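Local structure of envelope protein (White spot syndrome virus, 7DDA) at the interface of chains A and B. The protein forms part of the viral envelope and, through sulphate-binding sites in the C-terminal domain seen here, binds heparin. Residues are numbered along the deposited sequence; one frame, centred on the assembly and turned at random. Chains: chain A/B, Envelope protein.

Contact 1: the interface of chains A and B. Residues chain A 115-116, 166; chain B 36, 116, 118, 120, 164.
Every residue here has extended backbone angles and lies in a beta strand: 110-120 and 160-170 of both chains, and 30-40 of chain B. The site is a side-chain-packed interface between beta-strand faces of two copies of the C-terminal domain of VP37. The deposited assembly has three copies; the structure alone does not show whether the virion uses this pairing. A:Phe116 carries much of the apolar contact. Its CG is anti to the backbone N (chi1 171°), as in B:Phe116. The two rings cross edge to face with planes 77° apart, and CZ of A:Phe116 is 3.7 Å from CZ of B:Phe116. The CE2 corner of B:Phe116 sits over the rim of one A:Phe116 face. B:Glu118 runs past the A:Phe116 ring in the opposite direction, bent at chi2 (94°). Its carboxylate carbon CD is 3.6 Å from CD1 of A:Phe116, and OE1 lies at the ring edge, in plane. The phenol OH of B:Tyr164 donates to the anti lone pair of OE2 of B:Glu118, which probably helps fix the carboxylate. In this patch the polar links between the chains run through water. Water 1 lies 2.6 Å from OE2 of B:Glu118 and joins it to the carbonyl O of A:Ile115 and OE1 of B:Glu120. Water 2 links the same carbonyl to B:Tyr164 OH. Beside the B:Tyr164 ring, the B:Ile36 CD1 methyl packs 3.8 Å from CD2 of A:Phe166.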
# COMPACT_ATOMS: atom_id res chain seq x y z
N ILE A 115 2.41 8.23 -5.48
CA ILE A 115 3.38 7.48 -4.69
C ILE A 115 2.83 7.08 -3.32
O ILE A 115 1.94 7.71 -2.75
CB ILE A 115 4.69 8.26 -4.46
CG1 ILE A 115 4.41 9.43 -3.54
CG2 ILE A 115 5.36 8.65 -5.79
CD1 ILE A 115 5.61 10.13 -3.08
N PHE A 116 3.43 6.01 -2.80
CA PHE A 116 3.29 5.58 -1.43
C PHE A 116 4.66 5.09 -0.97
O PHE A 116 5.40 4.47 -1.75
CB PHE A 116 2.24 4.47 -1.31
CG PHE A 116 2.20 3.83 0.05
CD1 PHE A 116 1.83 4.57 1.17
CD2 PHE A 116 2.60 2.51 0.23
CE1 PHE A 116 1.82 4.00 2.43
CE2 PHE A 116 2.58 1.93 1.49
CZ PHE A 116 2.19 2.68 2.59
N PHE A 166 2.86 4.63 -8.73
CA PHE A 166 1.64 4.25 -9.44
C PHE A 166 1.54 5.10 -10.70
O PHE A 166 1.15 6.27 -10.65
CB PHE A 166 0.42 4.41 -8.54
CG PHE A 166 0.56 3.69 -7.22
CD1 PHE A 166 0.55 2.30 -7.17
CD2 PHE A 166 0.73 4.39 -6.04
CE1 PHE A 166 0.67 1.63 -5.97
CE2 PHE A 166 0.86 3.73 -4.85
CZ PHE A 166 0.83 2.34 -4.81
N ILE B 36 -7.28 5.41 -6.26
CA ILE B 36 -6.56 6.11 -5.20
C ILE B 36 -7.23 7.47 -5.00
O ILE B 36 -7.25 8.30 -5.92
CB ILE B 36 -5.07 6.27 -5.53
CG1 ILE B 36 -4.45 4.91 -5.88
CG2 ILE B 36 -4.31 6.89 -4.36
CD1 ILE B 36 -2.96 5.00 -6.25
N PHE B 116 -7.24 0.34 1.81
CA PHE B 116 -6.07 0.73 2.57
C PHE B 116 -6.06 2.26 2.62
O PHE B 116 -6.41 2.92 1.63
CB PHE B 116 -4.79 0.18 1.93
CG PHE B 116 -3.53 0.72 2.55
CD1 PHE B 116 -3.23 0.45 3.88
CD2 PHE B 116 -2.70 1.57 1.83
CE1 PHE B 116 -2.09 0.97 4.46
CE2 PHE B 116 -1.55 2.09 2.42
CZ PHE B 116 -1.24 1.79 3.73
N GLU B 118 -3.89 5.88 4.39
CA GLU B 118 -2.68 6.39 5.02
C GLU B 118 -2.70 7.92 4.99
O GLU B 118 -3.22 8.53 4.05
CB GLU B 118 -1.42 5.79 4.37
CG GLU B 118 -1.27 5.90 2.82
CD GLU B 118 -0.47 7.08 2.29
OE1 GLU B 118 0.27 7.69 3.06
OE2 GLU B 118 -0.49 7.31 1.05
N GLU B 120 -1.05 11.42 4.50
CA GLU B 120 0.02 12.03 3.73
C GLU B 120 0.26 13.43 4.26
O GLU B 120 -0.63 14.28 4.20
CB GLU B 120 -0.32 12.06 2.25
CG GLU B 120 0.84 12.30 1.37
CD GLU B 120 0.42 12.46 -0.06
OE1 GLU B 120 0.41 11.44 -0.78
OE2 GLU B 120 0.07 13.60 -0.44
N TYR B 164 -7.11 3.84 -0.70
CA TYR B 164 -6.93 2.96 -1.84
C TYR B 164 -8.09 1.97 -1.85
O TYR B 164 -8.32 1.27 -0.87
CB TYR B 164 -5.57 2.23 -1.78
CG TYR B 164 -4.36 3.15 -1.71
CD1 TYR B 164 -4.07 3.89 -0.56
CD2 TYR B 164 -3.49 3.28 -2.79
CE1 TYR B 164 -2.97 4.73 -0.49
CE2 TYR B 164 -2.38 4.12 -2.73
CZ TYR B 164 -2.12 4.84 -1.58
OH TYR B 164 -1.02 5.68 -1.50
O HOH W 1 1.05 8.91 -0.25
O HOH W 2 -0.69 7.54 -3.54

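Contact 2: the interface of chains A and B. Residues chain A 32, 112-114, 166-168; chain B 50-53.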
# COMPACT_ATOMS: atom_id res chain seq x y z
N THR A 32 -0.96 1.47 -17.48
CA THR A 32 -0.61 1.70 -16.08
C THR A 32 0.43 0.68 -15.63
O THR A 32 0.48 -0.45 -16.13
CB THR A 32 -1.82 1.64 -15.13
OG1 THR A 32 -2.49 0.38 -15.26
CG2 THR A 32 -2.81 2.76 -15.38
N LEU A 112 1.19 10.37 -15.53
CA LEU A 112 0.98 10.79 -14.16
C LEU A 112 1.63 9.78 -13.22
O LEU A 112 1.78 8.59 -13.55
CB LEU A 112 -0.51 10.93 -13.86
CG LEU A 112 -1.24 12.12 -14.48
CD1 LEU A 112 -2.71 12.00 -14.18
CD2 LEU A 112 -0.70 13.47 -13.97
N CYS A 113 2.04 10.26 -12.04
CA CYS A 113 2.69 9.43 -11.04
C CYS A 113 2.13 9.76 -9.67
O CYS A 113 2.15 10.92 -9.25
CB CYS A 113 4.21 9.64 -11.05
SG CYS A 113 5.13 8.41 -10.11
N ARG A 114 1.64 8.75 -8.96
CA ARG A 114 1.29 8.88 -7.55
C ARG A 114 2.13 7.89 -6.74
O ARG A 114 2.52 6.83 -7.26
CB ARG A 114 -0.20 8.63 -7.30
CG ARG A 114 -1.12 9.59 -8.04
CD ARG A 114 -1.00 10.97 -7.47
NE ARG A 114 -1.75 11.96 -8.24
CZ ARG A 114 -1.30 12.55 -9.35
NH1 ARG A 114 -0.11 12.23 -9.85
NH2 ARG A 114 -2.05 13.46 -9.98
N PHE A 166 2.86 4.63 -8.73
CA PHE A 166 1.64 4.25 -9.44
C PHE A 166 1.54 5.10 -10.70
O PHE A 166 1.15 6.27 -10.65
CB PHE A 166 0.42 4.41 -8.54
CG PHE A 166 0.56 3.69 -7.22
CD1 PHE A 166 0.55 2.30 -7.17
CD2 PHE A 166 0.73 4.39 -6.04
CE1 PHE A 166 0.67 1.63 -5.97
CE2 PHE A 166 0.86 3.73 -4.85
CZ PHE A 166 0.83 2.34 -4.81
N LEU A 167 1.87 4.48 -11.84
CA LEU A 167 2.07 5.18 -13.10
C LEU A 167 0.87 5.01 -14.02
O LEU A 167 0.38 3.90 -14.23
CB LEU A 167 3.35 4.66 -13.76
CG LEU A 167 4.58 5.18 -13.02
CD1 LEU A 167 5.76 4.28 -13.26
CD2 LEU A 167 4.92 6.59 -13.49
N ASN A 168 0.40 6.13 -14.56
CA ASN A 168 -0.72 6.14 -15.50
C ASN A 168 -0.32 6.95 -16.72
O ASN A 168 -0.22 8.17 -16.66
CB ASN A 168 -1.98 6.72 -14.85
CG ASN A 168 -3.19 6.62 -15.75
OD1 ASN A 168 -4.17 7.35 -15.59
ND2 ASN A 168 -3.12 5.73 -16.75
N TYR B 50 -8.13 9.08 -8.56
CA TYR B 50 -7.08 8.67 -9.49
C TYR B 50 -7.28 7.19 -9.81
O TYR B 50 -7.16 6.34 -8.93
CB TYR B 50 -5.73 8.94 -8.84
CG TYR B 50 -4.49 8.65 -9.66
CD1 TYR B 50 -4.00 9.58 -10.55
CD2 TYR B 50 -3.78 7.46 -9.48
CE1 TYR B 50 -2.84 9.33 -11.27
CE2 TYR B 50 -2.64 7.21 -10.19
CZ TYR B 50 -2.17 8.14 -11.09
OH TYR B 50 -1.02 7.89 -11.80
N ASN B 51 -7.61 6.89 -11.06
CA ASN B 51 -7.97 5.53 -11.47
C ASN B 51 -6.78 4.81 -12.09
O ASN B 51 -6.10 5.37 -12.95
CB ASN B 51 -9.15 5.56 -12.45
CG ASN B 51 -10.33 6.39 -11.94
OD1 ASN B 51 -10.94 6.05 -10.93
ND2 ASN B 51 -10.63 7.50 -12.62
N LEU B 52 -6.54 3.58 -11.64
CA LEU B 52 -5.51 2.71 -12.21
C LEU B 52 -6.18 1.75 -13.19
O LEU B 52 -6.92 0.85 -12.78
CB LEU B 52 -4.76 1.95 -11.12
CG LEU B 52 -3.48 2.60 -10.60
CD1 LEU B 52 -3.70 4.06 -10.36
CD2 LEU B 52 -2.98 1.92 -9.32
N ALA B 53 -5.92 1.95 -14.48
CA ALA B 53 -6.59 1.24 -15.57
C ALA B 53 -8.08 1.58 -15.59
O ALA B 53 -8.52 2.45 -16.36
CB ALA B 53 -6.37 -0.28 -15.46
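B:Tyr50 reaches from strand 46-52 of chain B onto strands 110-120 and 160-170 of chain A. This is a further patch of the interface between two copies of the domain, a tyrosine lodged against beta strands; the structure alone does not show its biological use. The phenol OH donates a hydrogen bond to the backbone carbonyl O of A:Phe166, at 2.9 Å. The donor stands 35° out of the carbonyl plane, so the bond does not follow a lone pair. The hydroxyl also packs near the CB of A:Asn168. One face of the tyrosine ring takes the aliphatic part of A:Arg114. The CG methylene lies over the ring centre, 3.4 Å from the B:Tyr50 centroid, as a CH-pi contact. The guanidinium then lies nearly flat over the CD1-CE1 rim of the same face, with planes 21° apart. CE1 of B:Tyr50 lies over the centre of the guanidinium, 4.0 Å above its plane. At the ring edge, in plane, the CB of A:Leu112 is 3.8 Å from CE1 of B:Tyr50. The two side chains slide past each other in opposite directions.

Torsions set this arrangement. CG of B:Tyr50 is anti to the backbone N (chi1 -177°), which sends the ring out from its strand. A:Arg114 has CG beside the backbone N and bends at chi2, folding the chain across the ring. Farther along strand 46-52, CD2 of B:Leu52 comes within 4.1 Å of CD1 of A:Phe166. The CG2 methyl of A:Thr32 points towards the backbone of B:Ala53, but that residue is poorly ordered. In the second shell, the A:Arg114 head is tied to its own strand. NH1 donates to the carbonyl O of A:Cys113 at 2.7 Å, with that oxygen almost in the guanidinium plane.

Contact 1 and contact 2 are neighbouring patches of the same A-B interface, with the centres of their C-alpha atoms about 11 Å apart. They share A:Phe166: its ring packs in contact 1, and in contact 2 its carbonyl O accepts a bond while CD1 meets B:Leu52. On chain A both draw on strands 110-120 and 160-170. On chain B they use different strands, with 46-52 in contact 2 and 30-40, 110-120 and 160-170 in contact 1. Although the chains are copies of one protein, the interface is not an exact two-fold. The pair is part of the three-copy deposited assembly; the structure alone does not show whether it forms in the virion.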